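PTS system fructose-like EIIB component 3 (Escherichia coli K12, PDB 4TN5) probably accepts a phosphoryl group from phospho-EIIA on a cysteine and passes it to fructose as the EIIC component carries the sugar across the membrane. Local coordinates at residues N47-E52 with E72-C77; A57-L62 with K100-P105; Y18-R23 with C82-F87. One frame throughout, in Å; residues are numbered along the deposited sequence.

Contact 1 (N47-E52 with E72-C77); sequences NRLADE and ERFEHC
Asp51 and Arg73 mark the closest approach of the two backbones, their CA atoms 7.8 Å apart, so side chains have to span the gap. From Arg48 to Ala50 the chain is extended; Ala50 is the N-cap residue of helix 51-56. Across from it, the short 3-10 segment that includes Arg73 leads into a type I beta turn from Phe74 to Cys77, closed by Cys77 N bonding to Phe74 O. With CG opposite the carbonyl carbon (chi1 -58°), Leu49 sends CD1 to the edge of the Phe74 ring, in its plane, 3.9 Å from CZ, the two side chains crossing at about a right angle. Both suit a buried place: they fill the layer beneath the parallel strands of this alpha/beta fold, where Val7 of strand 3-9 and Ile54 of helix 51-56 meet them. Arg73 lies at the more open margin. Phe74 CZ lies 3.8 Å above the plane of the Arg73 guanidinium, offset toward its rim, while Arg73 CB sits over a face of the ring. NE is bonded to Gly70 O and NH1 forms a salt bridge with Glu38, which, with a further bond at NH2, holds the rotation of the flat group; Glu38 also accepts a bond from Leu49 N. Asp51 OD1 packs 4.4 Å from Arg73 CD and, 5.2 Å from NH1, may add a weak attraction at this solvent-facing end.

Contact 2 (A57-L62 with K100-P105); sequences ADVALL and KVLSAP
Leu102 CD1 rests against Asp58 CB at 3.5 Å, a close methyl-to-methylene contact just before strand 59-64. The leucine's CB does not aim at the strand, but chi1 of -177° swings CG away from the backbone N and chi2 of 53° then brings CD1 round to the aspartate. The same methyl lies 4.5 Å from Val59 CG1, so one branch of Leu102 serves two neighbouring residues. Leucine suits this margin, because a long, branched side chain can reach over from the last turn of the helix to a strand end that is only partly covered.

Deeper in, Val59 and Val101 both point at each other's segment and meet through single methyls, Val59 CG2 to Val101 CG1 at 3.9 Å, with the two side chains crossing at about a right angle. In Val59, chi1 of 60° wedges CG1 between the backbone N and the carbonyl carbon and leaves CG2 to face the helix. Val101 likewise offers the methyl that lies opposite its own N. Short beta-branched residues fit here, where strand and helix come close: the CA atoms of Val59 and Leu102 are 6.2 Å apart.

Asp58 divides its roles: the methylene packs, while OD2 accepts a hydrogen bond from Tyr3 N, tying the chain just before the strand to the beginning of strand 3-9.

Helix 92-103 thus lies over one face of the mixed sheet, over its parallel strands 59-64 and 79-82, the usual helix-on-sheet packing of an alpha/beta fold. Val98 of the same helix also covers Val59, Val101 reaches on to Val80 of strand 79-82, and Leu4 of strand 3-9 flanks Val59.

Contact 3 (Y18-R23 with C82-F87); sequences YMAAER and CSIYAF
Apolar packing between Ala20 and its two partners, Ile84 and Phe87, brings helix 18-30 against helix 84-89. Ala20 CB lies 4.4 Å from Ile84 CD1 and equally far from Phe87 CD2; a side chain this small lets the backbones approach to 6.9 Å between the CA atoms of Ala20 and Ile84. Phe87 bridges the remaining gap: chi1 of 174° extends its ring toward the first helix, and CE2 packs obliquely against Arg23 CB at 3.9 Å, with Arg23 CG close by.

Polar atoms also touch the ring, without a hydrogen bond: Ala20 O sits 3.4 Å from Phe87 CE2, approaching obliquely. Arg23 and Phe87 run past each other in opposite directions, their guanidinium and ring planes 29° apart. Bends at chi2 and chi3 carry the guanidinium back alongside the ring, its edge toward Phe87 O, near Pro91.

Ser83 occupies the N-cap position of helix 84-89, and Asp65 accepts a bond from Ile84 N in its first turn. Ile84 also touches Cys10, the inferred site of the phosphocysteine intermediate, unmodified here. Beneath the two helices runs strand 59-64, whose Ile63 meets both Ile84 and Phe87, while Leu24 and Leu27 of helix 18-30 also pack on Phe87.

In the fold
Contact 3 is the most buried of the three and joins helix to helix; contacts 1 and 2 are each half buried, with hydrophobic pairs inside and polar residues at the margin. Contact 2 sets a helix on the sheet, whereas contact 1 joins two loop-rich segments beneath it. Strand 59-64 is the common element: Ala60 and Leu62 of contact 2 pack on Phe74 of contact 1, and Leu62 O is probably hydrogen-bonded to Cys82 N of contact 3. Chemistry follows place: aliphatic methyls dominate contact 2, contact 1 adds a charged network through Arg73, and contact 3 alone borders the inferred active-site cysteine.

Contact 1 (N47-E52 with E72-C77)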
ATOM      1  N   ASN A  47     -18.999   4.130 -16.583  1.00 65.63           N
ATOM      2  CA  ASN A  47     -19.265   4.756 -15.287  1.00 65.33           C
ATOM      3  C   ASN A  47     -18.007   5.044 -14.489  1.00 62.56           C
ATOM      4  O   ASN A  47     -17.925   4.718 -13.302  1.00 55.54           O
ATOM      5  CB  ASN A  47     -20.221   3.921 -14.434  1.00 75.10           C
ATOM      6  CG  ASN A  47     -21.310   3.270 -15.246  1.00 97.06           C
ATOM      7  OD1 ASN A  47     -21.163   2.141 -15.713  1.00102.56           O
ATOM      8  ND2 ASN A  47     -22.412   3.985 -15.433  1.00105.29           N
ATOM      9  N   ARG A  48     -17.030   5.627 -15.171  1.00 72.94           N
ATOM     10  CA  ARG A  48     -15.817   6.142 -14.560  1.00 74.68           C
ATOM     11  C   ARG A  48     -16.066   6.936 -13.298  1.00 66.51           C
ATOM     12  O   ARG A  48     -17.043   7.672 -13.199  1.00 55.63           O
ATOM     13  CB  ARG A  48     -15.043   6.915 -15.618  1.00 91.30           C
ATOM     14  CG  ARG A  48     -15.279   8.384 -15.735  1.00103.48           C
ATOM     15  CD  ARG A  48     -15.154   8.650 -17.148  1.00102.50           C
ATOM     16  NE  ARG A  48     -15.232  10.017 -17.614  1.00107.47           N
ATOM     17  CZ  ARG A  48     -15.589  10.327 -18.859  1.00100.20           C
ATOM     18  NH1 ARG A  48     -15.981   9.345 -19.659  1.00104.55           N
ATOM     19  NH2 ARG A  48     -15.743  11.604 -19.239  1.00104.80           N
ATOM     20  N   LEU A  49     -15.204   6.726 -12.310  1.00 67.30           N
ATOM     21  CA  LEU A  49     -15.382   7.355 -11.015  1.00 62.80           C
ATOM     22  C   LEU A  49     -15.073   8.843 -11.102  1.00 60.85           C
ATOM     23  O   LEU A  49     -14.008   9.238 -11.575  1.00 65.54           O
ATOM     24  CB  LEU A  49     -14.504   6.672  -9.965  1.00 56.49           C
ATOM     25  CG  LEU A  49     -14.805   5.179  -9.826  1.00 44.77           C
ATOM     26  CD1 LEU A  49     -13.779   4.483  -8.953  1.00 42.68           C
ATOM     27  CD2 LEU A  49     -16.208   4.966  -9.280  1.00 35.39           C
ATOM     28  N   ALA A  50     -16.032   9.661 -10.682  1.00 62.22           N
ATOM     29  CA  ALA A  50     -15.793  11.079 -10.481  1.00 68.53           C
ATOM     30  C   ALA A  50     -14.790  11.160  -9.346  1.00 75.88           C
ATOM     31  O   ALA A  50     -14.834  10.353  -8.425  1.00 82.02           O
ATOM     32  CB  ALA A  50     -17.076  11.769 -10.091  1.00 62.97           C
ATOM     33  N   ASP A  51     -13.871  12.113  -9.403  1.00 82.95           N
ATOM     34  CA  ASP A  51     -12.845  12.172  -8.366  1.00 84.35           C
ATOM     35  C   ASP A  51     -13.351  12.742  -7.045  1.00 80.96           C
ATOM     36  O   ASP A  51     -12.787  12.453  -5.990  1.00 85.82           O
ATOM     37  CB  ASP A  51     -11.571  12.854  -8.862  1.00 94.76           C
ATOM     38  CG  ASP A  51     -10.961  12.129 -10.043  1.00107.79           C
ATOM     39  OD1 ASP A  51     -11.477  11.049 -10.392  1.00113.38           O
ATOM     40  OD2 ASP A  51      -9.945  12.603 -10.593  1.00113.41           O
ATOM     41  N   GLU A  52     -14.435  13.511  -7.098  1.00 78.74           N
ATOM     42  CA  GLU A  52     -15.125  13.901  -5.876  1.00 82.96           C
ATOM     43  C   GLU A  52     -15.648  12.653  -5.171  1.00 79.19           C
ATOM     44  O   GLU A  52     -15.712  12.609  -3.947  1.00 70.82           O
ATOM     45  CB  GLU A  52     -16.271  14.889  -6.146  1.00 88.53           C
ATOM     46  CG  GLU A  52     -17.181  14.570  -7.337  1.00 95.36           C
ATOM     47  CD  GLU A  52     -16.606  15.016  -8.672  1.00102.48           C
ATOM     48  OE1 GLU A  52     -15.400  14.803  -8.910  1.00103.86           O
ATOM     49  OE2 GLU A  52     -17.363  15.590  -9.485  1.00108.36           O
ATOM     50  N   GLU A  72      -3.339   5.699 -10.906  1.00 86.42           N
ATOM     51  CA  GLU A  72      -2.904   6.959 -10.325  1.00 87.00           C
ATOM     52  C   GLU A  72      -3.882   7.537  -9.292  1.00 79.70           C
ATOM     53  O   GLU A  72      -3.463   8.204  -8.351  1.00 84.18           O
ATOM     54  CB  GLU A  72      -2.751   7.983 -11.464  1.00 95.31           C
ATOM     55  CG  GLU A  72      -4.066   8.272 -12.170  1.00105.18           C
ATOM     56  CD  GLU A  72      -3.951   9.178 -13.370  1.00116.55           C
ATOM     57  OE1 GLU A  72      -2.922   9.875 -13.490  1.00120.10           O
ATOM     58  OE2 GLU A  72      -4.870   9.163 -14.216  1.00125.04           O
ATOM     59  N   ARG A  73      -5.180   7.305  -9.483  1.00 66.91           N
ATOM     60  CA  ARG A  73      -6.202   8.100  -8.811  1.00 58.12           C
ATOM     61  C   ARG A  73      -6.388   7.678  -7.367  1.00 52.56           C
ATOM     62  O   ARG A  73      -7.012   8.383  -6.574  1.00 64.45           O
ATOM     63  CB  ARG A  73      -7.525   7.970  -9.563  1.00 62.43           C
ATOM     64  CG  ARG A  73      -7.482   8.503 -10.987  1.00 67.27           C
ATOM     65  CD  ARG A  73      -8.680   8.011 -11.788  1.00 68.32           C
ATOM     66  NE  ARG A  73      -8.643   6.563 -11.982  1.00 65.29           N
ATOM     67  CZ  ARG A  73      -9.655   5.840 -12.455  1.00 60.95           C
ATOM     68  NH1 ARG A  73     -10.802   6.424 -12.772  1.00 60.07           N
ATOM     69  NH2 ARG A  73      -9.521   4.528 -12.599  1.00 56.69           N
ATOM     70  N   PHE A  74      -5.825   6.523  -7.033  1.00 46.86           N
ATOM     71  CA  PHE A  74      -6.081   5.881  -5.756  1.00 52.09           C
ATOM     72  C   PHE A  74      -4.857   5.877  -4.845  1.00 55.41           C
ATOM     73  O   PHE A  74      -4.852   5.196  -3.821  1.00 55.66           O
ATOM     74  CB  PHE A  74      -6.549   4.445  -5.994  1.00 47.67           C
ATOM     75  CG  PHE A  74      -7.712   4.334  -6.944  1.00 46.96           C
ATOM     76  CD1 PHE A  74      -9.004   4.534  -6.493  1.00 43.09           C
ATOM     77  CD2 PHE A  74      -7.515   4.022  -8.281  1.00 42.43           C
ATOM     78  CE1 PHE A  74     -10.078   4.435  -7.352  1.00 37.74           C
ATOM     79  CE2 PHE A  74      -8.590   3.920  -9.149  1.00 54.15           C
ATOM     80  CZ  PHE A  74      -9.873   4.126  -8.682  1.00 48.73           C
ATOM     81  N   GLU A  75      -3.825   6.632  -5.207  1.00 64.51           N
ATOM     82  CA  GLU A  75      -2.590   6.626  -4.422  1.00 57.10           C
ATOM     83  C   GLU A  75      -2.776   7.206  -3.018  1.00 55.36           C
ATOM     84  O   GLU A  75      -2.050   6.844  -2.092  1.00 69.07           O
ATOM     85  CB  GLU A  75      -1.443   7.327  -5.163  1.00 63.34           C
ATOM     86  CG  GLU A  75      -1.498   8.847  -5.159  1.00 80.95           C
ATOM     87  CD  GLU A  75      -0.606   9.462  -6.223  1.00 91.33           C
ATOM     88  OE1 GLU A  75       0.562   9.032  -6.344  1.00 99.83           O
ATOM     89  OE2 GLU A  75      -1.071  10.374  -6.939  1.00 86.93           O
ATOM     90  N   HIS A  76      -3.755   8.091  -2.859  1.00 53.85           N
ATOM     91  CA  HIS A  76      -4.037   8.685  -1.554  1.00 56.72           C
ATOM     92  C   HIS A  76      -5.323   8.154  -0.932  1.00 54.77           C
ATOM     93  O   HIS A  76      -5.975   8.843  -0.146  1.00 57.97           O
ATOM     94  CB  HIS A  76      -4.093  10.210  -1.649  1.00 65.35           C
ATOM     95  CG  HIS A  76      -2.786  10.839  -2.016  1.00 75.57           C
ATOM     96  ND1 HIS A  76      -1.675  10.764  -1.206  1.00 80.69           N
ATOM     97  CD2 HIS A  76      -2.416  11.562  -3.099  1.00 74.64           C
ATOM     98  CE1 HIS A  76      -0.672  11.406  -1.778  1.00 83.11           C
ATOM     99  NE2 HIS A  76      -1.096  11.901  -2.927  1.00 82.53           N
ATOM    100  N   CYS A  77      -5.681   6.924  -1.280  1.00 43.46           N
ATOM    101  CA  CYS A  77      -6.874   6.303  -0.728  1.00 40.32           C
ATOM    102  C   CYS A  77      -6.517   5.076   0.096  1.00 31.73           C
ATOM    103  O   CYS A  77      -5.535   4.391  -0.187  1.00 40.96           O
ATOM    104  CB  CYS A  77      -7.835   5.892  -1.848  1.00 50.82           C
ATOM    105  SG  CYS A  77      -8.171   7.178  -3.070  1.00118.94           S
TER

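Contact 2 (A57-L62 with K100-P105)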
ATOM      1  N   ALA A  57     -14.685   8.981  -0.759  1.00 63.77           N
ATOM      2  CA  ALA A  57     -14.831   7.565  -0.457  1.00 51.54           C
ATOM      3  C   ALA A  57     -13.985   7.225   0.761  1.00 58.89           C
ATOM      4  O   ALA A  57     -12.883   7.747   0.926  1.00 59.89           O
ATOM      5  CB  ALA A  57     -14.411   6.720  -1.645  1.00 43.96           C
ATOM      6  N   ASP A  58     -14.506   6.353   1.615  1.00 48.96           N
ATOM      7  CA  ASP A  58     -13.786   5.959   2.818  1.00 43.89           C
ATOM      8  C   ASP A  58     -12.746   4.891   2.504  1.00 46.09           C
ATOM      9  O   ASP A  58     -11.763   4.735   3.230  1.00 54.83           O
ATOM     10  CB  ASP A  58     -14.761   5.464   3.884  1.00 48.84           C
ATOM     11  CG  ASP A  58     -15.760   6.528   4.298  1.00 64.56           C
ATOM     12  OD1 ASP A  58     -15.443   7.320   5.211  1.00 73.92           O
ATOM     13  OD2 ASP A  58     -16.861   6.573   3.710  1.00 66.16           O
ATOM     14  N   VAL A  59     -12.967   4.164   1.413  1.00 47.67           N
ATOM     15  CA  VAL A  59     -12.056   3.108   0.986  1.00 32.42           C
ATOM     16  C   VAL A  59     -12.356   2.711  -0.459  1.00 34.75           C
ATOM     17  O   VAL A  59     -13.501   2.779  -0.905  1.00 48.50           O
ATOM     18  CB  VAL A  59     -12.148   1.873   1.919  1.00 35.57           C
ATOM     19  CG1 VAL A  59     -13.555   1.301   1.914  1.00 39.86           C
ATOM     20  CG2 VAL A  59     -11.121   0.810   1.539  1.00 33.23           C
ATOM     21  N   ALA A  60     -11.320   2.323  -1.195  1.00 25.09           N
ATOM     22  CA  ALA A  60     -11.491   1.851  -2.562  1.00 32.58           C
ATOM     23  C   ALA A  60     -11.259   0.346  -2.645  1.00 29.06           C
ATOM     24  O   ALA A  60     -10.503  -0.217  -1.857  1.00 33.72           O
ATOM     25  CB  ALA A  60     -10.547   2.588  -3.500  1.00 26.11           C
ATOM     26  N   LEU A  61     -11.924  -0.308  -3.589  1.00 37.73           N
ATOM     27  CA  LEU A  61     -11.684  -1.724  -3.833  1.00 27.69           C
ATOM     28  C   LEU A  61     -11.251  -1.933  -5.276  1.00 33.50           C
ATOM     29  O   LEU A  61     -11.974  -1.586  -6.210  1.00 37.60           O
ATOM     30  CB  LEU A  61     -12.925  -2.559  -3.517  1.00 29.50           C
ATOM     31  CG  LEU A  61     -12.758  -4.071  -3.695  1.00 39.51           C
ATOM     32  CD1 LEU A  61     -11.554  -4.573  -2.917  1.00 43.10           C
ATOM     33  CD2 LEU A  61     -14.016  -4.807  -3.265  1.00 31.60           C
ATOM     34  N   LEU A  62     -10.063  -2.496  -5.455  1.00 32.57           N
ATOM     35  CA  LEU A  62      -9.514  -2.696  -6.788  1.00 28.12           C
ATOM     36  C   LEU A  62      -9.492  -4.173  -7.152  1.00 43.76           C
ATOM     37  O   LEU A  62      -8.589  -4.912  -6.762  1.00 48.36           O
ATOM     38  CB  LEU A  62      -8.112  -2.091  -6.882  1.00 38.72           C
ATOM     39  CG  LEU A  62      -8.031  -0.629  -6.440  1.00 45.95           C
ATOM     40  CD1 LEU A  62      -6.614  -0.096  -6.576  1.00 46.56           C
ATOM     41  CD2 LEU A  62      -9.013   0.233  -7.223  1.00 37.79           C
ATOM     42  N   LYS A 100     -11.361  -3.878   7.582  1.00 57.18           N
ATOM     43  CA  LYS A 100     -10.152  -3.590   8.353  1.00 57.77           C
ATOM     44  C   LYS A 100      -9.516  -2.286   7.885  1.00 56.01           C
ATOM     45  O   LYS A 100      -9.304  -1.369   8.679  1.00 70.60           O
ATOM     46  CB  LYS A 100      -9.131  -4.727   8.244  1.00 67.32           C
ATOM     47  CG  LYS A 100      -9.581  -6.061   8.822  1.00 82.62           C
ATOM     48  CD  LYS A 100      -8.517  -7.131   8.619  1.00 89.32           C
ATOM     49  CE  LYS A 100      -8.035  -7.710   9.943  1.00 96.45           C
ATOM     50  NZ  LYS A 100      -8.306  -9.173  10.038  1.00 98.23           N
ATOM     51  N   VAL A 101      -9.223  -2.213   6.589  1.00 41.91           N
ATOM     52  CA  VAL A 101      -8.652  -1.019   5.973  1.00 41.80           C
ATOM     53  C   VAL A 101      -9.514   0.205   6.276  1.00 52.01           C
ATOM     54  O   VAL A 101      -9.007   1.311   6.467  1.00 60.39           O
ATOM     55  CB  VAL A 101      -8.506  -1.204   4.447  1.00 36.12           C
ATOM     56  CG1 VAL A 101      -8.057   0.081   3.783  1.00 40.16           C
ATOM     57  CG2 VAL A 101      -7.526  -2.329   4.146  1.00 38.76           C
ATOM     58  N   LEU A 102     -10.823  -0.012   6.338  1.00 50.80           N
ATOM     59  CA  LEU A 102     -11.763   1.014   6.762  1.00 59.83           C
ATOM     60  C   LEU A 102     -11.553   1.343   8.239  1.00 67.63           C
ATOM     61  O   LEU A 102     -11.519   2.510   8.630  1.00 63.66           O
ATOM     62  CB  LEU A 102     -13.194   0.522   6.532  1.00 65.77           C
ATOM     63  CG  LEU A 102     -14.373   1.449   6.826  1.00 63.76           C
ATOM     64  CD1 LEU A 102     -14.206   2.772   6.110  1.00 65.12           C
ATOM     65  CD2 LEU A 102     -15.671   0.775   6.412  1.00 60.25           C
ATOM     66  N   SER A 103     -11.397   0.301   9.050  1.00 89.46           N
ATOM     67  CA  SER A 103     -11.247   0.448  10.496  1.00 98.35           C
ATOM     68  C   SER A 103      -9.879   0.986  10.911  1.00107.58           C
ATOM     69  O   SER A 103      -9.795   1.978  11.637  1.00111.30           O
ATOM     70  CB  SER A 103     -11.504  -0.891  11.195  1.00101.16           C
ATOM     71  OG  SER A 103     -11.040  -0.870  12.532  1.00102.99           O
ATOM     72  N   ALA A 104      -8.821   0.321  10.449  1.00 82.08           N
ATOM     73  CA  ALA A 104      -7.441   0.647  10.822  1.00 89.00           C
ATOM     74  C   ALA A 104      -7.143   2.146  10.741  1.00 89.36           C
ATOM     75  O   ALA A 104      -7.528   2.806   9.781  1.00 78.59           O
ATOM     76  CB  ALA A 104      -6.461  -0.162   9.977  1.00 92.56           C
ATOM     77  N   PRO A 105      -6.442   2.666  11.742  1.00106.66           N
ATOM     78  CA  PRO A 105      -6.166   4.106  11.840  1.00104.00           C
ATOM     79  C   PRO A 105      -5.607   4.760  10.572  1.00100.22           C
ATOM     80  O   PRO A 105      -6.129   5.793  10.150  1.00101.37           O
ATOM     81  CB  PRO A 105      -5.129   4.181  12.964  1.00106.53           C
ATOM     82  CG  PRO A 105      -5.418   2.991  13.814  1.00105.99           C
ATOM     83  CD  PRO A 105      -5.866   1.912  12.869  1.00100.35           C
TER

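Contact 3 (Y18-R23 with C82-F87)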
ATOM      1  N   TYR A  18     -18.346  -7.867 -15.291  1.00 58.03           N
ATOM      2  CA  TYR A  18     -19.657  -7.469 -14.777  1.00 50.73           C
ATOM      3  C   TYR A  18     -20.199  -8.319 -13.638  1.00 44.46           C
ATOM      4  O   TYR A  18     -20.947  -7.819 -12.801  1.00 47.78           O
ATOM      5  CB  TYR A  18     -20.696  -7.358 -15.887  1.00 66.91           C
ATOM      6  CG  TYR A  18     -20.388  -6.266 -16.872  1.00 76.27           C
ATOM      7  CD1 TYR A  18     -19.638  -5.159 -16.494  1.00 80.05           C
ATOM      8  CD2 TYR A  18     -20.884  -6.316 -18.165  1.00 79.81           C
ATOM      9  CE1 TYR A  18     -19.364  -4.158 -17.381  1.00 85.36           C
ATOM     10  CE2 TYR A  18     -20.618  -5.314 -19.064  1.00 83.75           C
ATOM     11  CZ  TYR A  18     -19.860  -4.234 -18.665  1.00 92.72           C
ATOM     12  OH  TYR A  18     -19.583  -3.223 -19.550  1.00101.25           O
HETATM   13  N   MSE A  19     -19.841  -9.597 -13.604  1.00 46.60           N
HETATM   14  CA  MSE A  19     -20.266 -10.445 -12.497  1.00 58.03           C
HETATM   15  C   MSE A  19     -19.503 -10.060 -11.234  1.00 58.08           C
HETATM   16  O   MSE A  19     -20.008 -10.212 -10.121  1.00 57.90           O
HETATM   17  CB  MSE A  19     -20.081 -11.928 -12.823  1.00 68.30           C
HETATM   18  CG  MSE A  19     -20.916 -12.426 -13.987  1.00 88.53           C
HETATM   19 SE   MSE A  19     -22.827 -12.320 -13.629  1.00119.93          SE
HETATM   20  CE  MSE A  19     -23.486 -13.031 -15.320  1.00103.37           C
ATOM     21  N   ALA A  20     -18.286  -9.554 -11.414  1.00 36.38           N
ATOM     22  CA  ALA A  20     -17.500  -9.050 -10.296  1.00 40.60           C
ATOM     23  C   ALA A  20     -18.174  -7.809  -9.727  1.00 38.35           C
ATOM     24  O   ALA A  20     -18.331  -7.676  -8.513  1.00 46.53           O
ATOM     25  CB  ALA A  20     -16.082  -8.733 -10.743  1.00 38.03           C
ATOM     26  N   ALA A  21     -18.573  -6.907 -10.618  1.00 37.88           N
ATOM     27  CA  ALA A  21     -19.298  -5.705 -10.228  1.00 37.85           C
ATOM     28  C   ALA A  21     -20.650  -6.087  -9.642  1.00 47.21           C
ATOM     29  O   ALA A  21     -21.116  -5.476  -8.680  1.00 48.71           O
ATOM     30  CB  ALA A  21     -19.480  -4.788 -11.426  1.00 38.64           C
ATOM     31  N   GLU A  22     -21.269  -7.106 -10.230  1.00 58.60           N
ATOM     32  CA  GLU A  22     -22.559  -7.606  -9.771  1.00 46.45           C
ATOM     33  C   GLU A  22     -22.503  -8.067  -8.322  1.00 27.63           C
ATOM     34  O   GLU A  22     -23.277  -7.602  -7.484  1.00 30.90           O
ATOM     35  CB  GLU A  22     -23.026  -8.763 -10.658  1.00 63.95           C
ATOM     36  CG  GLU A  22     -24.370  -9.368 -10.272  1.00 70.99           C
ATOM     37  CD  GLU A  22     -25.538  -8.421 -10.476  1.00 82.44           C
ATOM     38  OE1 GLU A  22     -25.364  -7.377 -11.139  1.00 85.86           O
ATOM     39  OE2 GLU A  22     -26.640  -8.731  -9.978  1.00 87.53           O
ATOM     40  N   ARG A  23     -21.585  -8.986  -8.037  1.00 26.63           N
ATOM     41  CA  ARG A  23     -21.460  -9.550  -6.701  1.00 39.54           C
ATOM     42  C   ARG A  23     -21.164  -8.467  -5.672  1.00 41.14           C
ATOM     43  O   ARG A  23     -21.695  -8.497  -4.569  1.00 44.55           O
ATOM     44  CB  ARG A  23     -20.380 -10.637  -6.664  1.00 41.10           C
ATOM     45  CG  ARG A  23     -20.303 -11.379  -5.337  1.00 53.75           C
ATOM     46  CD  ARG A  23     -20.448 -12.884  -5.523  1.00 64.70           C
ATOM     47  NE  ARG A  23     -19.217 -13.520  -5.990  1.00 72.34           N
ATOM     48  CZ  ARG A  23     -19.178 -14.564  -6.814  1.00 80.67           C
ATOM     49  NH1 ARG A  23     -20.297 -15.090  -7.282  1.00 85.14           N
ATOM     50  NH2 ARG A  23     -18.018 -15.082  -7.178  1.00 88.35           N
ATOM     51  N   CYS A  82      -7.152  -6.830  -5.273  1.00 42.40           N
ATOM     52  CA  CYS A  82      -7.097  -8.264  -5.516  1.00 49.41           C
ATOM     53  C   CYS A  82      -7.451  -8.562  -6.965  1.00 44.55           C
ATOM     54  O   CYS A  82      -8.004  -7.716  -7.667  1.00 50.06           O
ATOM     55  CB  CYS A  82      -8.054  -9.005  -4.581  1.00 47.37           C
ATOM     56  SG  CYS A  82      -9.802  -8.654  -4.871  1.00 64.35           S
ATOM     57  N   SER A  83      -7.124  -9.769  -7.414  1.00 46.23           N
ATOM     58  CA  SER A  83      -7.469 -10.197  -8.761  1.00 49.35           C
ATOM     59  C   SER A  83      -8.947 -10.563  -8.825  1.00 49.57           C
ATOM     60  O   SER A  83      -9.580 -10.795  -7.795  1.00 48.25           O
ATOM     61  CB  SER A  83      -6.607 -11.388  -9.181  1.00 56.13           C
ATOM     62  OG  SER A  83      -6.689 -12.438  -8.234  1.00 67.43           O
ATOM     63  N   ILE A  84      -9.493 -10.611 -10.038  1.00 55.22           N
ATOM     64  CA  ILE A  84     -10.903 -10.951 -10.226  1.00 64.45           C
ATOM     65  C   ILE A  84     -11.220 -12.375  -9.787  1.00 68.00           C
ATOM     66  O   ILE A  84     -12.111 -12.596  -8.967  1.00 75.77           O
ATOM     67  CB  ILE A  84     -11.365 -10.770 -11.686  1.00 71.50           C
ATOM     68  CG1 ILE A  84     -11.666  -9.300 -11.967  1.00 68.25           C
ATOM     69  CG2 ILE A  84     -12.616 -11.601 -11.961  1.00 66.59           C
ATOM     70  CD1 ILE A  84     -12.449  -9.079 -13.250  1.00 64.28           C
ATOM     71  N   TYR A  85     -10.500 -13.353 -10.315  1.00 79.71           N
ATOM     72  CA  TYR A  85     -10.833 -14.729  -9.975  1.00 94.98           C
ATOM     73  C   TYR A  85     -10.645 -15.027  -8.476  1.00 89.85           C
ATOM     74  O   TYR A  85     -11.185 -15.994  -7.951  1.00 91.27           O
ATOM     75  CB  TYR A  85     -10.092 -15.675 -10.903  1.00 97.20           C
ATOM     76  CG  TYR A  85     -10.052 -15.315 -12.344  1.00 97.38           C
ATOM     77  CD1 TYR A  85     -11.165 -14.816 -13.024  1.00 95.16           C
ATOM     78  CD2 TYR A  85      -8.859 -15.374 -13.015  1.00 97.33           C
ATOM     79  CE1 TYR A  85     -11.064 -14.461 -14.355  1.00 90.80           C
ATOM     80  CE2 TYR A  85      -8.782 -15.011 -14.316  1.00 93.57           C
ATOM     81  CZ  TYR A  85      -9.868 -14.570 -14.984  1.00 95.54           C
ATOM     82  OH  TYR A  85      -9.716 -14.233 -16.296  1.00 92.34           O
ATOM     83  N   ALA A  86      -9.903 -14.165  -7.785  1.00 69.41           N
ATOM     84  CA  ALA A  86      -9.811 -14.222  -6.324  1.00 61.18           C
ATOM     85  C   ALA A  86     -11.049 -13.673  -5.606  1.00 56.64           C
ATOM     86  O   ALA A  86     -11.529 -14.261  -4.633  1.00 59.09           O
ATOM     87  CB  ALA A  86      -8.573 -13.506  -5.840  1.00 61.77           C
ATOM     88  N   PHE A  87     -11.553 -12.536  -6.075  1.00 56.29           N
ATOM     89  CA  PHE A  87     -12.774 -11.961  -5.524  1.00 52.85           C
ATOM     90  C   PHE A  87     -13.938 -12.899  -5.793  1.00 59.38           C
ATOM     91  O   PHE A  87     -14.847 -13.043  -4.972  1.00 49.49           O
ATOM     92  CB  PHE A  87     -13.053 -10.597  -6.152  1.00 42.97           C
ATOM     93  CG  PHE A  87     -14.366  -9.999  -5.740  1.00 43.06           C
ATOM     94  CD1 PHE A  87     -14.498  -9.368  -4.517  1.00 36.52           C
ATOM     95  CD2 PHE A  87     -15.467 -10.066  -6.578  1.00 42.28           C
ATOM     96  CE1 PHE A  87     -15.702  -8.816  -4.135  1.00 36.58           C
ATOM     97  CE2 PHE A  87     -16.675  -9.516  -6.200  1.00 32.77           C
ATOM     98  CZ  PHE A  87     -16.792  -8.890  -4.977  1.00 31.79           C
TER